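Local coordinates for interferon gamma receptor 1 (Gallus gallus, PDB 4EQ2), which probably binds a cytokine, as expected of a cytokine receptor, and is represented here by a fragment with two fibronectin type III-like domains, at residues A[152-157]-A[188-193]. Numbering follows the deposited sequence.
Sequences VIFRNS and YCVSAK
Phe154 and Tyr188 meet on the buried face of two antiparallel strands, their rings inclined 32° to each other. CE1 of Phe154 comes close to CD2 of Tyr188 at 3.3 Å, while CZ lies beside the Tyr188 CB. The tyrosine CG is anti to its own carbonyl carbon (chi1 -60°), which lays the ring across toward the opposite strand between Phe154 and Asn156; Asn156 CB packs against CE2 of the Tyr188 ring (3.8 Å). Farther along, Val190 CG2 comes unusually close to Val152 CG1 (3.3 Å, probably overtight in the model) and touches the Phe154 ring more loosely, joining the aromatic pair to the aliphatic end, where Ala192 faces Val152. Two hydrogen-bonded pairs fix this register. Ile153 N donates to Ser191 O (3.0 Å) and Ser191 N returns a bond to Ile153 O (3.2 Å); Cys189 N meets Arg155 O almost straight at 2.7 Å, whereas the bond from Arg155 N to Cys189 O is more bent at hydrogen (143°). On the other face, Ile153 CB packs beside Ser191 OG. Past the strand end, the Ser157 hydroxyl is hydrogen-bonded to Thr187 O. The strands are the central pair of the four-stranded sheet in the second fibronectin type III-like domain. Strand 162-168 flanks 148-156, strand 201-213 flanks 186-196 and supplies Cys210 for the disulfide to Cys189, and Leu114 and Leu116 of strand 113-119 pack against Val190 in the sandwich interior.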
loop_
_atom_site.group_PDB
_atom_site.type_symbol
_atom_site.label_atom_id
_atom_site.label_comp_id
_atom_site.label_asym_id
_atom_site.label_seq_id
_atom_site.Cartn_x
_atom_site.Cartn_y
_atom_site.Cartn_z
ATOM N N VAL A 152 16.969 0.786 -7.005
ATOM C CA VAL A 152 17.456 2.154 -7.074
ATOM C C VAL A 152 18.011 2.467 -8.451
ATOM O O VAL A 152 18.867 1.747 -8.962
ATOM C CB VAL A 152 18.562 2.378 -6.045
ATOM C CG1 VAL A 152 19.222 3.720 -6.263
ATOM C CG2 VAL A 152 17.997 2.271 -4.642
ATOM N N ILE A 153 17.521 3.547 -9.049
ATOM C CA ILE A 153 17.989 3.965 -10.365
ATOM C C ILE A 153 18.884 5.194 -10.271
ATOM O O ILE A 153 18.444 6.263 -9.853
ATOM C CB ILE A 153 16.818 4.254 -11.315
ATOM C CG1 ILE A 153 16.052 2.967 -11.616
ATOM C CG2 ILE A 153 17.320 4.866 -12.605
ATOM C CD1 ILE A 153 14.859 3.184 -12.510
ATOM N N PHE A 154 20.139 5.026 -10.674
ATOM C CA PHE A 154 21.150 6.071 -10.561
ATOM C C PHE A 154 21.353 6.768 -11.896
ATOM O O PHE A 154 21.716 6.135 -12.883
ATOM C CB PHE A 154 22.467 5.452 -10.105
ATOM C CG PHE A 154 23.317 6.374 -9.296
ATOM C CD1 PHE A 154 24.437 6.974 -9.850
ATOM C CD2 PHE A 154 22.997 6.641 -7.977
ATOM C CE1 PHE A 154 25.228 7.830 -9.098
ATOM C CE2 PHE A 154 23.782 7.496 -7.216
ATOM C CZ PHE A 154 24.899 8.093 -7.778
ATOM N N ARG A 155 21.139 8.077 -11.924
ATOM C CA ARG A 155 21.107 8.802 -13.183
ATOM C C ARG A 155 22.035 10.000 -13.162
ATOM O O ARG A 155 21.921 10.877 -12.308
ATOM C CB ARG A 155 19.682 9.268 -13.476
ATOM C CG ARG A 155 19.202 8.993 -14.887
ATOM C CD ARG A 155 17.680 9.046 -14.960
ATOM N NE ARG A 155 17.178 8.750 -16.301
ATOM C CZ ARG A 155 16.998 7.522 -16.783
ATOM N NH1 ARG A 155 17.279 6.460 -16.041
ATOM N NH2 ARG A 155 16.538 7.357 -18.016
ATOM N N ASN A 156 22.957 10.034 -14.113
ATOM C CA ASN A 156 23.846 11.174 -14.271
ATOM C C ASN A 156 23.270 12.149 -15.295
ATOM O O ASN A 156 23.308 11.896 -16.494
ATOM C CB ASN A 156 25.234 10.692 -14.690
ATOM C CG ASN A 156 26.210 11.822 -14.896
ATOM O OD1 ASN A 156 26.329 12.728 -14.072
ATOM N ND2 ASN A 156 26.932 11.763 -15.996
ATOM N N SER A 157 22.733 13.261 -14.809
ATOM C CA SER A 157 21.995 14.202 -15.651
ATOM C C SER A 157 22.751 14.738 -16.873
ATOM O O SER A 157 22.134 15.025 -17.896
ATOM C CB SER A 157 21.456 15.355 -14.802
ATOM O OG SER A 157 22.182 15.472 -13.592
ATOM N N TYR A 188 24.141 14.023 -9.826
ATOM C CA TYR A 188 23.504 12.724 -9.984
ATOM C C TYR A 188 22.128 12.754 -9.348
ATOM O O TYR A 188 21.942 13.346 -8.289
ATOM C CB TYR A 188 24.358 11.618 -9.362
ATOM C CG TYR A 188 25.735 11.500 -9.972
ATOM C CD1 TYR A 188 26.755 12.367 -9.604
ATOM C CD2 TYR A 188 26.019 10.522 -10.915
ATOM C CE1 TYR A 188 28.018 12.267 -10.160
ATOM C CE2 TYR A 188 27.280 10.414 -11.477
ATOM C CZ TYR A 188 28.275 11.289 -11.095
ATOM O OH TYR A 188 29.534 11.190 -11.648
ATOM N N CYS A 189 21.163 12.125 -10.011
ATOM C CA CYS A 189 19.800 12.058 -9.505
ATOM C C CYS A 189 19.397 10.607 -9.327
ATOM O O CYS A 189 19.769 9.750 -10.124
ATOM C CB CYS A 189 18.839 12.746 -10.468
ATOM S SG CYS A 189 19.336 14.412 -10.935
ATOM N N VAL A 190 18.624 10.334 -8.285
ATOM C CA VAL A 190 18.254 8.967 -7.967
ATOM C C VAL A 190 16.764 8.826 -7.679
ATOM O O VAL A 190 16.129 9.754 -7.176
ATOM C CB VAL A 190 19.059 8.448 -6.763
ATOM C CG1 VAL A 190 18.483 8.988 -5.467
ATOM C CG2 VAL A 190 19.055 6.940 -6.749
ATOM N N SER A 191 16.212 7.662 -8.017
ATOM C CA SER A 191 14.823 7.339 -7.707
ATOM C C SER A 191 14.750 5.909 -7.206
ATOM O O SER A 191 15.724 5.169 -7.304
ATOM C CB SER A 191 13.929 7.518 -8.930
ATOM O OG SER A 191 14.325 6.657 -9.979
ATOM N N ALA A 192 13.605 5.514 -6.663
ATOM C CA ALA A 192 13.505 4.181 -6.081
ATOM C C ALA A 192 12.111 3.565 -6.172
ATOM O O ALA A 192 11.116 4.268 -6.331
ATOM C CB ALA A 192 13.988 4.200 -4.637
ATOM N N LYS A 193 12.060 2.239 -6.072
ATOM C CA LYS A 193 10.805 1.494 -6.042
ATOM C C LYS A 193 10.885 0.366 -5.024
ATOM O O LYS A 193 11.940 -0.231 -4.834
ATOM C CB LYS A 193 10.481 0.898 -7.418
ATOM C CG LYS A 193 10.129 1.923 -8.484
ATOM C CD LYS A 193 9.484 1.260 -9.697
ATOM C CE LYS A 193 10.372 0.157 -10.239
ATOM N NZ LYS A 193 9.832 -0.419 -11.501
#